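Local structure of sterol regulatory element-binding protein cleavage-activating protein (Schizosaccharomyces pombe, 4YHC) at residues D32-A37 with V48-S53; W125-H130 with S180-T185; F169-P174 with S191-G196; L260-V265 with F291-T296; Y363-R368 with A458-G463. The protein escorts the transcription factor precursor sre1 for processing when sterol or oxygen is low, the part here being its WD40 domain. The protein carries 9 engineered substitutions. All coordinates share one frame; numbering follows the deposited sequence.

Contact 1 of 5, residues D32-A37 with V48-S53. Engineered in segment 48-53: Ser53 (natural residue Cys).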
# COMPACT_ATOMS: atom_id res chain seq x y z
N ASP A 32 -11.22 -18.89 1.14
CA ASP A 32 -10.36 -18.01 0.36
C ASP A 32 -10.09 -16.70 1.10
O ASP A 32 -10.97 -16.18 1.85
CB ASP A 32 -10.97 -17.68 -0.99
CG ASP A 32 -10.71 -18.79 -2.05
OD1 ASP A 32 -10.04 -19.82 -1.74
OD2 ASP A 32 -11.16 -18.59 -3.21
N ILE A 33 -8.89 -16.18 0.90
CA ILE A 33 -8.56 -14.88 1.44
C ILE A 33 -9.25 -13.79 0.63
O ILE A 33 -9.13 -13.70 -0.59
CB ILE A 33 -7.05 -14.69 1.55
CG1 ILE A 33 -6.49 -15.65 2.61
CG2 ILE A 33 -6.76 -13.26 1.95
CD1 ILE A 33 -4.99 -15.86 2.60
N LEU A 34 -9.89 -12.90 1.36
CA LEU A 34 -10.54 -11.71 0.79
C LEU A 34 -9.64 -10.50 0.79
O LEU A 34 -9.64 -9.71 -0.14
CB LEU A 34 -11.70 -11.35 1.70
CG LEU A 34 -12.51 -10.12 1.28
CD1 LEU A 34 -13.04 -10.35 -0.13
CD2 LEU A 34 -13.67 -9.85 2.26
N LYS A 35 -8.91 -10.28 1.88
CA LYS A 35 -8.24 -9.00 2.06
C LYS A 35 -6.92 -9.20 2.78
O LYS A 35 -6.87 -9.92 3.73
CB LYS A 35 -9.13 -8.09 2.92
CG LYS A 35 -9.13 -6.64 2.52
CD LYS A 35 -8.23 -5.81 3.39
CE LYS A 35 -8.20 -4.38 2.86
NZ LYS A 35 -7.68 -3.47 3.91
N ILE A 36 -5.88 -8.47 2.34
CA ILE A 36 -4.61 -8.49 3.03
C ILE A 36 -4.13 -7.05 3.34
O ILE A 36 -4.53 -6.09 2.66
CB ILE A 36 -3.56 -9.25 2.24
CG1 ILE A 36 -3.38 -8.67 0.81
CG2 ILE A 36 -3.89 -10.74 2.21
CD1 ILE A 36 -2.20 -9.23 0.10
N ALA A 37 -3.28 -6.91 4.35
CA ALA A 37 -2.79 -5.61 4.72
C ALA A 37 -1.42 -5.73 5.38
O ALA A 37 -1.05 -6.77 5.86
CB ALA A 37 -3.78 -4.92 5.67
N VAL A 48 -7.43 -11.63 5.94
CA VAL A 48 -8.82 -11.82 6.33
C VAL A 48 -9.54 -12.71 5.33
O VAL A 48 -9.48 -12.46 4.13
CB VAL A 48 -9.56 -10.49 6.42
CG1 VAL A 48 -11.01 -10.77 6.81
CG2 VAL A 48 -8.92 -9.55 7.46
N GLY A 49 -10.12 -13.78 5.82
CA GLY A 49 -10.78 -14.80 4.96
C GLY A 49 -12.16 -14.31 4.62
O GLY A 49 -12.69 -13.41 5.30
N LEU A 50 -12.77 -14.94 3.63
CA LEU A 50 -14.16 -14.78 3.33
C LEU A 50 -15.10 -15.07 4.49
O LEU A 50 -16.18 -14.52 4.49
CB LEU A 50 -14.59 -15.72 2.19
CG LEU A 50 -14.03 -15.51 0.79
CD1 LEU A 50 -14.39 -16.66 -0.14
CD2 LEU A 50 -14.49 -14.19 0.22
N ASP A 51 -14.70 -15.96 5.39
CA ASP A 51 -15.40 -16.27 6.65
C ASP A 51 -15.10 -15.36 7.88
O ASP A 51 -15.40 -15.73 9.02
CB ASP A 51 -15.08 -17.71 7.05
CG ASP A 51 -13.59 -17.97 7.26
OD1 ASP A 51 -12.73 -17.08 6.99
OD2 ASP A 51 -13.25 -19.09 7.71
N ARG A 52 -14.46 -14.20 7.63
CA ARG A 52 -13.98 -13.25 8.67
C ARG A 52 -12.75 -13.71 9.49
O ARG A 52 -12.30 -12.99 10.36
CB ARG A 52 -15.14 -12.75 9.56
CG ARG A 52 -16.21 -12.09 8.72
CD ARG A 52 -17.53 -11.80 9.44
NE ARG A 52 -18.03 -13.01 10.02
CZ ARG A 52 -18.87 -13.86 9.45
NH1 ARG A 52 -19.44 -13.56 8.28
NH2 ARG A 52 -19.19 -14.98 10.09
N SER A 53 -12.17 -14.88 9.19
CA SER A 53 -11.03 -15.37 9.97
C SER A 53 -9.85 -14.39 9.80
O SER A 53 -9.66 -13.80 8.73
CB SER A 53 -10.57 -16.76 9.52
OG SER A 53 -10.56 -16.92 8.11
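Val48 O is gripped by two backbone N-H groups at once, from Leu34 N at 2.8 Å and from Lys35 N at 3.2 Å, both donors lying in the plane of its carbonyl. The return bond, Val48 N to Lys35 O, is 2.8 Å long, and the methyl CG2 of Ile33 rests 3.6 Å from Val48 O. Here the packing is close: Ile33 and Val48 are buried, Ile33 against Val452 and Val48 against Leu77 and Ile80. Two successive residues facing one make a classic beta bulge, set in the antiparallel hairpin of strands 33-38 and 44-49, within the predicted first WD repeat of the propeller. Past the bulge, a backbone bond of 2.8 Å from Leu50 N to Asp32 O ties the start of the 49-52 type I turn to the residue before the strand. Leu50 CG, anti to its carbonyl carbon (chi1 -67°), lies only 3.3 Å from the same Asp32 O, and Asp32 touches Leu50 CD1 through CB and not through its carboxylate. The solvent side is looser. Leu34 and Leu50, both exposed, cross at about a right angle, and Leu34 CD1 lies 4.1 Å from Leu50 CD2. Lys35, exposed as well, brings its CB no nearer than 4.3 Å to Val48 CB.

Contact 2 of 5, residues W125-H130 with S180-T185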
# COMPACT_ATOMS: atom_id res chain seq x y z
N TRP A 125 -5.01 4.75 11.06
CA TRP A 125 -4.38 5.24 12.29
C TRP A 125 -3.39 6.37 11.98
O TRP A 125 -2.58 6.26 11.05
CB TRP A 125 -3.54 4.12 12.87
CG TRP A 125 -4.30 2.93 13.44
CD1 TRP A 125 -5.05 2.06 12.76
CD2 TRP A 125 -4.28 2.48 14.78
NE1 TRP A 125 -5.48 1.07 13.57
CE2 TRP A 125 -5.01 1.31 14.83
CE3 TRP A 125 -3.64 2.94 15.93
CZ2 TRP A 125 -5.21 0.58 16.03
CZ3 TRP A 125 -3.78 2.19 17.12
CH2 TRP A 125 -4.58 1.05 17.17
N MET A 126 -3.42 7.42 12.78
CA MET A 126 -2.41 8.44 12.62
C MET A 126 -1.79 8.78 13.98
O MET A 126 -2.48 8.85 14.97
CB MET A 126 -3.00 9.68 11.98
CG MET A 126 -3.74 9.35 10.63
SD MET A 126 -4.38 10.82 9.87
CE MET A 126 -2.96 11.22 8.92
N PRO A 127 -0.49 9.03 14.01
CA PRO A 127 0.17 9.30 15.29
C PRO A 127 -0.36 10.58 15.87
O PRO A 127 -0.55 11.50 15.12
CB PRO A 127 1.67 9.43 14.92
CG PRO A 127 1.71 9.69 13.44
CD PRO A 127 0.41 9.14 12.84
N GLY A 128 -0.72 10.60 17.15
CA GLY A 128 -1.05 11.84 17.84
C GLY A 128 0.15 12.34 18.63
O GLY A 128 1.24 12.48 18.11
N THR A 129 -0.05 12.53 19.93
CA THR A 129 0.99 13.04 20.82
C THR A 129 1.69 11.92 21.65
O THR A 129 1.84 12.03 22.87
CB THR A 129 0.41 14.17 21.72
OG1 THR A 129 1.04 14.14 23.01
CG2 THR A 129 -1.12 14.06 21.93
N HIS A 130 2.15 10.87 20.98
CA HIS A 130 2.75 9.70 21.68
C HIS A 130 4.10 10.06 22.34
O HIS A 130 4.50 11.23 22.33
CB HIS A 130 2.82 8.43 20.77
CG HIS A 130 4.19 8.08 20.24
ND1 HIS A 130 4.68 8.56 19.04
CD2 HIS A 130 5.14 7.24 20.72
CE1 HIS A 130 5.88 8.07 18.82
NE2 HIS A 130 6.19 7.26 19.82
N SER A 180 -4.77 8.60 3.86
CA SER A 180 -4.10 9.34 4.96
C SER A 180 -2.74 9.79 4.52
O SER A 180 -2.04 9.06 3.84
CB SER A 180 -4.05 8.45 6.19
OG SER A 180 -2.90 7.71 6.22
N ILE A 181 -2.35 11.00 4.89
CA ILE A 181 -1.00 11.45 4.75
C ILE A 181 -0.45 11.97 6.10
O ILE A 181 -0.83 13.06 6.55
CB ILE A 181 -1.03 12.59 3.75
CG1 ILE A 181 -1.82 12.09 2.51
CG2 ILE A 181 0.35 13.10 3.44
CD1 ILE A 181 -1.48 12.72 1.23
N VAL A 182 0.42 11.18 6.70
CA VAL A 182 1.07 11.47 7.99
C VAL A 182 2.36 12.10 7.55
O VAL A 182 3.27 11.44 7.17
CB VAL A 182 1.31 10.16 8.76
CG1 VAL A 182 2.05 10.40 10.09
CG2 VAL A 182 -0.01 9.52 9.02
N SER A 183 2.39 13.41 7.48
CA SER A 183 3.52 14.05 6.83
C SER A 183 4.43 14.65 7.91
O SER A 183 4.03 14.69 9.03
CB SER A 183 3.01 15.13 5.88
OG SER A 183 3.14 16.44 6.44
N PRO A 184 5.63 15.16 7.55
CA PRO A 184 6.44 15.84 8.59
C PRO A 184 5.82 17.16 9.10
O PRO A 184 6.13 17.60 10.20
CB PRO A 184 7.77 16.06 7.90
CG PRO A 184 7.84 15.00 6.84
CD PRO A 184 6.41 15.02 6.31
N THR A 185 4.88 17.72 8.37
CA THR A 185 4.30 19.01 8.71
C THR A 185 2.97 18.81 9.41
O THR A 185 2.65 19.53 10.35
CB THR A 185 4.23 19.90 7.45
OG1 THR A 185 5.57 20.22 7.04
CG2 THR A 185 3.46 21.20 7.70
O HOH W 1 -2.42 6.15 8.39
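Met126 and Val182 pass alongside one another, pointing opposite ways, the thioether chain running out from one strand as the valine comes in from the other. The methionine is extended to SD and then bends (chi3 89°), which brings CE within 3.4 Å of Val182 CG2 and 3.7 Å of Ile181 O. Pro127 approaches differently: its ring and the valine reach toward each other tip to tip, with Pro127 CG 3.4 Å from Val182 CG1. Both carbon pairs are tighter than usual van der Waals contact; CG2 takes the methionine methyl and also borders Pro127 CD, while CG1 meets the proline ring alone. Strands 121-127 and 175-182 are the first strands of consecutive four-stranded sheets, in the predicted third and fourth WD repeats; the axes of their short segments, 17° apart in direction, approach to 8.0 Å, and these side chains meet between adjacent blades of the propeller. An alanine at Val182 would probably leave Met126 CE and the Pro127 ring without their methyl partners and the methionine freer to turn. Toward the other end of the contact the joint becomes polar, where one water donates to Trp125 O at 2.7 Å and lies at the same distance from Ser180 OG. Asn187 ND2 bonds to Pro127 O from the neighbouring strand.

Contact 3 of 5, residues F169-P174 with S191-G196. Engineered in segment 191-196: Ser191 (natural residue Cys).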
# COMPACT_ATOMS: atom_id res chain seq x y z
N PHE A 169 -16.84 15.17 10.41
CA PHE A 169 -17.00 16.07 9.28
C PHE A 169 -17.94 15.43 8.30
O PHE A 169 -18.13 14.21 8.29
CB PHE A 169 -15.69 16.34 8.58
CG PHE A 169 -14.54 16.68 9.49
CD1 PHE A 169 -14.63 17.70 10.43
CD2 PHE A 169 -13.32 16.01 9.37
CE1 PHE A 169 -13.55 18.00 11.25
CE2 PHE A 169 -12.23 16.33 10.19
CZ PHE A 169 -12.36 17.33 11.13
N GLN A 170 -18.49 16.25 7.43
CA GLN A 170 -19.39 15.78 6.43
C GLN A 170 -19.01 16.46 5.13
O GLN A 170 -18.88 17.67 5.06
CB GLN A 170 -20.83 16.12 6.81
CG GLN A 170 -21.84 15.75 5.72
CD GLN A 170 -21.83 14.25 5.44
OE1 GLN A 170 -21.71 13.45 6.36
NE2 GLN A 170 -21.93 13.88 4.16
N LEU A 171 -18.83 15.65 4.10
CA LEU A 171 -18.54 16.16 2.79
C LEU A 171 -19.85 16.27 2.01
O LEU A 171 -20.78 15.51 2.24
CB LEU A 171 -17.57 15.22 2.07
CG LEU A 171 -16.08 15.55 2.19
CD1 LEU A 171 -15.61 15.85 3.60
CD2 LEU A 171 -15.26 14.42 1.59
N SER A 172 -19.86 17.14 1.03
CA SER A 172 -21.02 17.44 0.21
C SER A 172 -21.26 16.41 -0.87
O SER A 172 -22.25 16.51 -1.59
CB SER A 172 -20.79 18.77 -0.50
OG SER A 172 -20.33 19.73 0.44
N SER A 173 -20.37 15.43 -1.03
CA SER A 173 -20.58 14.38 -2.01
C SER A 173 -20.11 12.99 -1.50
O SER A 173 -19.36 12.88 -0.54
CB SER A 173 -19.87 14.81 -3.29
OG SER A 173 -19.92 13.81 -4.30
N PRO A 174 -20.54 11.90 -2.16
CA PRO A 174 -19.99 10.62 -1.75
C PRO A 174 -18.49 10.46 -2.10
O PRO A 174 -18.01 10.97 -3.10
CB PRO A 174 -20.83 9.58 -2.53
CG PRO A 174 -21.99 10.35 -3.13
CD PRO A 174 -21.45 11.75 -3.31
N SER A 191 -9.64 13.17 0.40
CA SER A 191 -10.78 12.44 -0.13
C SER A 191 -11.16 12.90 -1.54
O SER A 191 -11.30 14.05 -1.83
CB SER A 191 -11.99 12.56 0.83
OG SER A 191 -11.61 12.34 2.18
N LEU A 192 -11.29 11.96 -2.43
CA LEU A 192 -11.73 12.24 -3.79
C LEU A 192 -13.20 11.94 -3.77
O LEU A 192 -13.60 10.82 -3.39
CB LEU A 192 -11.02 11.34 -4.80
CG LEU A 192 -11.57 11.37 -6.26
CD1 LEU A 192 -11.45 12.78 -6.79
CD2 LEU A 192 -10.76 10.42 -7.10
N THR A 193 -14.02 12.95 -4.08
CA THR A 193 -15.49 12.75 -4.09
C THR A 193 -16.03 12.64 -5.52
O THR A 193 -15.34 13.00 -6.46
CB THR A 193 -16.24 13.91 -3.42
OG1 THR A 193 -15.82 15.10 -4.03
CG2 THR A 193 -15.88 14.03 -1.97
N GLU A 194 -17.23 12.10 -5.64
CA GLU A 194 -17.95 12.01 -6.94
C GLU A 194 -18.07 13.33 -7.72
O GLU A 194 -18.21 13.30 -8.92
CB GLU A 194 -19.33 11.41 -6.77
CG GLU A 194 -19.30 9.95 -6.35
CD GLU A 194 -20.70 9.34 -6.23
OE1 GLU A 194 -21.69 10.00 -6.63
OE2 GLU A 194 -20.81 8.19 -5.73
N SER A 195 -17.99 14.45 -7.01
CA SER A 195 -17.90 15.77 -7.61
C SER A 195 -16.66 16.03 -8.40
O SER A 195 -16.58 17.06 -9.05
CB SER A 195 -17.89 16.83 -6.51
OG SER A 195 -18.56 16.34 -5.37
N GLY A 196 -15.65 15.18 -8.25
CA GLY A 196 -14.37 15.46 -8.87
C GLY A 196 -13.44 16.32 -8.04
O GLY A 196 -12.29 16.53 -8.43
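Pro174 O accepts the contact's one strong hydrogen bond, from Glu194 N at 2.9 Å, with the N-H pointing almost directly at it (164°). The same oxygen lies 3.2 Å from Thr193 CA in a CA-H...O contact, so two backbone groups of the 191-196 segment converge on it. A second polar link is weak: Ser195 N donates to Ser173 OG over 3.4 Å. The hydroxyl of Ser173 stands anti to its own backbone N (chi1 176°), which turns it to the 193-196 type I turn. The apolar contacts lie deeper, where Leu171 CD2 touches Thr193 CG2 at 3.6 Å and the CB of Ser191, an engineered residue, at 3.8 Å. Ile149 of the preceding sheet touches both Leu171 and Ser191. Near the surface, the Glu194 chain crosses the Pro174 ring at about a right angle, its carboxylate carbon CD 3.5 Å from Pro174 CG. The contact joins the loop leading from strand 161-170 into the predicted fourth WD repeat to the turn after that repeat's second strand. Its firm polar tie is made by main-chain atoms, while the side chains add van der Waals contact and a weak serine link.

Contact 4 of 5, residues L260-V265 with F291-T296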
# COMPACT_ATOMS: atom_id res chain seq x y z
N LEU A 260 -0.15 10.51 -19.06
CA LEU A 260 -0.57 9.11 -19.00
C LEU A 260 -1.80 8.88 -19.84
O LEU A 260 -2.55 9.80 -20.13
CB LEU A 260 -0.90 8.66 -17.54
CG LEU A 260 0.37 8.61 -16.67
CD1 LEU A 260 -0.06 8.34 -15.23
CD2 LEU A 260 1.40 7.56 -17.11
N PRO A 261 -2.06 7.65 -20.17
CA PRO A 261 -3.36 7.32 -20.77
C PRO A 261 -4.41 7.26 -19.71
O PRO A 261 -4.11 7.44 -18.49
CB PRO A 261 -3.11 5.96 -21.41
CG PRO A 261 -2.03 5.36 -20.64
CD PRO A 261 -1.14 6.47 -20.13
N PRO A 262 -5.67 7.06 -20.14
CA PRO A 262 -6.77 7.07 -19.27
C PRO A 262 -6.63 5.97 -18.24
O PRO A 262 -6.26 4.87 -18.59
CB PRO A 262 -7.95 6.78 -20.19
CG PRO A 262 -7.50 7.23 -21.55
CD PRO A 262 -6.08 6.94 -21.58
N ILE A 263 -6.97 6.28 -17.01
CA ILE A 263 -6.70 5.40 -15.85
C ILE A 263 -8.03 4.95 -15.31
O ILE A 263 -8.96 5.72 -15.18
CB ILE A 263 -5.87 6.17 -14.80
CG1 ILE A 263 -4.44 6.28 -15.29
CG2 ILE A 263 -5.91 5.53 -13.38
CD1 ILE A 263 -3.65 7.33 -14.55
N LYS A 264 -8.14 3.68 -15.03
CA LYS A 264 -9.33 3.15 -14.40
C LYS A 264 -9.50 3.58 -12.98
O LYS A 264 -8.55 3.58 -12.22
CB LYS A 264 -9.30 1.65 -14.50
CG LYS A 264 -10.59 1.02 -14.13
CD LYS A 264 -10.60 -0.42 -14.64
CE LYS A 264 -11.76 -1.21 -14.05
NZ LYS A 264 -12.98 -0.33 -14.16
N VAL A 265 -10.69 4.01 -12.61
CA VAL A 265 -10.93 4.50 -11.31
C VAL A 265 -10.42 3.54 -10.20
O VAL A 265 -10.49 2.33 -10.28
CB VAL A 265 -12.42 4.92 -11.10
CG1 VAL A 265 -13.29 3.65 -11.17
CG2 VAL A 265 -12.53 5.55 -9.72
N PHE A 291 -1.08 1.16 -12.73
CA PHE A 291 -2.53 1.42 -12.97
C PHE A 291 -3.13 0.42 -13.97
O PHE A 291 -2.40 -0.34 -14.61
CB PHE A 291 -2.76 2.89 -13.38
CG PHE A 291 -2.13 3.23 -14.68
CD1 PHE A 291 -0.85 3.71 -14.75
CD2 PHE A 291 -2.85 3.03 -15.86
CE1 PHE A 291 -0.29 4.05 -15.98
CE2 PHE A 291 -2.30 3.34 -17.08
CZ PHE A 291 -1.02 3.84 -17.15
N THR A 292 -4.46 0.38 -14.00
CA THR A 292 -5.22 -0.32 -15.03
C THR A 292 -5.70 0.66 -16.05
O THR A 292 -6.27 1.70 -15.74
CB THR A 292 -6.38 -1.08 -14.42
OG1 THR A 292 -5.82 -1.99 -13.47
CG2 THR A 292 -7.19 -1.90 -15.49
N HIS A 293 -5.34 0.37 -17.26
CA HIS A 293 -5.61 1.21 -18.40
C HIS A 293 -7.13 1.16 -18.61
O HIS A 293 -7.73 0.05 -18.70
CB HIS A 293 -4.84 0.60 -19.56
CG HIS A 293 -4.66 1.52 -20.72
ND1 HIS A 293 -5.73 2.03 -21.47
CD2 HIS A 293 -3.55 2.05 -21.25
CE1 HIS A 293 -5.25 2.79 -22.43
NE2 HIS A 293 -3.93 2.82 -22.32
N ALA A 294 -7.77 2.31 -18.60
CA ALA A 294 -9.19 2.41 -18.78
C ALA A 294 -9.72 1.97 -20.15
O ALA A 294 -10.88 1.65 -20.28
CB ALA A 294 -9.67 3.83 -18.49
N VAL A 295 -8.88 1.90 -21.16
CA VAL A 295 -9.29 1.50 -22.49
C VAL A 295 -9.11 0.01 -22.65
O VAL A 295 -10.07 -0.69 -22.88
CB VAL A 295 -8.54 2.22 -23.63
CG1 VAL A 295 -9.05 1.74 -25.03
CG2 VAL A 295 -8.68 3.73 -23.47
N THR A 296 -7.90 -0.47 -22.47
CA THR A 296 -7.61 -1.92 -22.71
C THR A 296 -7.80 -2.83 -21.48
O THR A 296 -7.69 -4.03 -21.59
CB THR A 296 -6.15 -2.07 -23.13
OG1 THR A 296 -5.31 -1.54 -22.11
CG2 THR A 296 -5.89 -1.26 -24.44
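Thr292 O takes the shortest polar bond of this contact, 2.8 Å from Lys264 N and nearly straight at 169°. A second backbone bond runs the other way, from Ala294 N to Pro262 O at 3.0 Å, with the donor well above the carbonyl plane. Together they bridge Ile263 to His293. Next to this joint Ile263 CG1 lies over a face of the Phe291 ring, 4.0 Å from its centroid in a CH-pi contact and offset toward the rim. Phe291 CG sits between its backbone N and carbonyl carbon (chi1 64°), and Pro261 crosses the ring at about a right angle, CG 3.9 Å from Phe291 CZ. Pro261 also crosses His293, where its CB is 3.4 Å from NE2; Pro262 O sits over a face of that imidazole. Val295 N donates to His293 ND1 in the ring plane at 3.2 Å, which would help to hold the imidazole's rotation. An alanine at His293 would probably leave Val295 N without this acceptor and open a gap beside Pro261. Lys264 and Thr292 lie side by side. The contact links the loop after strand 253-259 to the end of strand 281-292, with Tyr302 of strand 299-304 meeting Phe291 and Val244 of strand 243-248 touching Ile263.

Contact 5 of 5, residues Y363-R368 with A458-G463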
# COMPACT_ATOMS: atom_id res chain seq x y z
N TYR A 363 10.84 -3.30 -8.48
CA TYR A 363 10.59 -4.62 -9.01
C TYR A 363 9.09 -4.87 -9.20
O TYR A 363 8.21 -4.41 -8.36
CB TYR A 363 11.10 -5.65 -8.04
CG TYR A 363 12.57 -5.64 -7.80
CD1 TYR A 363 13.43 -6.32 -8.64
CD2 TYR A 363 13.12 -4.96 -6.74
CE1 TYR A 363 14.80 -6.29 -8.50
CE2 TYR A 363 14.51 -4.93 -6.58
CZ TYR A 363 15.33 -5.61 -7.46
OH TYR A 363 16.66 -5.64 -7.30
N ILE A 364 8.76 -5.57 -10.28
CA ILE A 364 7.42 -6.11 -10.47
C ILE A 364 7.49 -7.64 -10.31
O ILE A 364 8.38 -8.28 -10.86
CB ILE A 364 6.85 -5.81 -11.86
CG1 ILE A 364 7.03 -4.36 -12.22
CG2 ILE A 364 5.37 -6.25 -11.97
CD1 ILE A 364 6.86 -4.11 -13.67
N PHE A 365 6.53 -8.21 -9.61
CA PHE A 365 6.44 -9.66 -9.47
C PHE A 365 5.10 -10.10 -9.91
O PHE A 365 4.10 -9.39 -9.75
CB PHE A 365 6.66 -10.10 -8.03
CG PHE A 365 8.03 -9.67 -7.45
CD1 PHE A 365 9.17 -10.45 -7.66
CD2 PHE A 365 8.15 -8.53 -6.70
CE1 PHE A 365 10.42 -10.10 -7.14
CE2 PHE A 365 9.42 -8.16 -6.16
CZ PHE A 365 10.55 -8.94 -6.39
N GLY A 366 5.04 -11.33 -10.38
CA GLY A 366 3.78 -11.86 -10.79
C GLY A 366 3.69 -13.35 -10.76
O GLY A 366 4.71 -14.02 -10.72
N MET A 367 2.44 -13.88 -10.83
CA MET A 367 2.19 -15.30 -10.90
C MET A 367 1.02 -15.59 -11.86
O MET A 367 -0.00 -14.89 -11.81
CB MET A 367 1.81 -15.84 -9.52
CG MET A 367 2.93 -15.88 -8.52
SD MET A 367 2.56 -16.89 -7.05
CE MET A 367 2.53 -18.54 -7.73
N ARG A 368 1.14 -16.63 -12.66
CA ARG A 368 -0.00 -17.15 -13.51
C ARG A 368 -0.04 -18.66 -13.50
O ARG A 368 1.03 -19.30 -13.50
CB ARG A 368 0.06 -16.73 -14.96
CG ARG A 368 1.43 -16.71 -15.57
CD ARG A 368 1.35 -16.16 -16.99
NE ARG A 368 0.80 -17.12 -17.89
CZ ARG A 368 1.52 -17.88 -18.70
NH1 ARG A 368 2.85 -17.79 -18.78
NH2 ARG A 368 0.88 -18.75 -19.47
N ALA A 458 1.58 -16.56 -0.85
CA ALA A 458 2.93 -16.75 -1.30
C ALA A 458 3.62 -15.43 -1.17
O ALA A 458 3.09 -14.43 -1.63
CB ALA A 458 3.00 -17.13 -2.78
N LEU A 459 4.84 -15.50 -0.68
CA LEU A 459 5.80 -14.42 -0.70
C LEU A 459 6.76 -14.67 -1.84
O LEU A 459 7.31 -15.80 -1.99
CB LEU A 459 6.54 -14.41 0.63
CG LEU A 459 6.06 -13.57 1.80
CD1 LEU A 459 4.63 -13.13 1.80
CD2 LEU A 459 6.47 -14.17 3.16
N VAL A 460 6.98 -13.62 -2.62
CA VAL A 460 7.85 -13.65 -3.81
C VAL A 460 8.71 -12.43 -3.76
O VAL A 460 8.20 -11.29 -3.63
CB VAL A 460 7.01 -13.58 -5.11
CG1 VAL A 460 7.87 -13.70 -6.37
CG2 VAL A 460 5.96 -14.72 -5.12
N GLY A 461 10.01 -12.65 -3.85
CA GLY A 461 10.98 -11.57 -3.73
C GLY A 461 12.32 -11.77 -4.41
O GLY A 461 12.62 -12.86 -4.89
N TYR A 462 13.08 -10.71 -4.44
CA TYR A 462 14.42 -10.70 -5.03
C TYR A 462 15.47 -10.16 -4.08
O TYR A 462 15.47 -8.98 -3.66
CB TYR A 462 14.49 -9.92 -6.33
CG TYR A 462 15.75 -10.11 -7.03
CD1 TYR A 462 16.00 -11.35 -7.67
CD2 TYR A 462 16.71 -9.10 -7.12
CE1 TYR A 462 17.18 -11.59 -8.29
CE2 TYR A 462 17.91 -9.35 -7.77
CZ TYR A 462 18.12 -10.59 -8.34
OH TYR A 462 19.28 -10.87 -9.01
N GLY A 463 16.37 -11.04 -3.72
CA GLY A 463 17.38 -10.68 -2.76
C GLY A 463 16.85 -10.15 -1.43
O GLY A 463 17.43 -9.22 -0.85
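Phe365 lays its ring over the backbone of Val460 and Gly461, with Val460 O 4.0 Å above the ring plane and over its centre. Its CG is anti to the carbonyl carbon (chi1 -59°), and from there the ring passes Val460 in the opposite direction to the valine's own side chain, CD1 coming 3.7 Å from Val460 CG1. The far end goes further along the partner strand: CE1 approaches Gly461 C at 3.7 Å and CZ lies 4.1 Å from Tyr462 CB.

Beside it, Tyr363 and Tyr462 meet obliquely, their ring centroids 5.6 Å apart and their ring planes at 42°. The hydroxyl of Tyr363 reaches the edge of the Tyr462 ring, OH 3.5 Å from CD2 and near the plane of that ring. At the other end Met367 makes lighter contact, SD to Ala458 CB at 4.3 Å.

Strand 363-374 belongs to a five-stranded antiparallel sheet and strand 456-462 to a four-stranded one; the short segments run at 141° to each other with axes 7.8 Å apart. The faces of two sheets of this WD40 domain are therefore packed together through side chains. Met414 of strand 406-416 touches Tyr363, Phe365 and Tyr462, and Ile22 of strand 20-24 touches Met367, Ala458 and Val460, extending the same apolar layer to either sheet. No hydrogen bond joins the two segments, so their cohesion rests on van der Waals and aromatic contact, with burial of mostly apolar surface as its likely source.

The five contacts sample different kinds of joint in one WD40 domain. Contact 1 lies within a single sheet, and contacts 2 and 5 pack neighbouring sheets through side chains, whereas contacts 3 and 4 hold loops against strand ends. Contacts 2 and 3 share the sheet containing strands 175-182 and 187-193; their centres are about 22 Å apart and their segments alternate along the chain. The nearest atoms of contacts 3 and 4 are about 6 Å apart, those of contacts 1 and 5 about 7 Å. Contact 5 lies across the chain's centre from contacts 2 and 3, its centre about 36 Å from that of contact 3. Contacts 2 to 5 fall within the region assigned by similarity to sre1 binding.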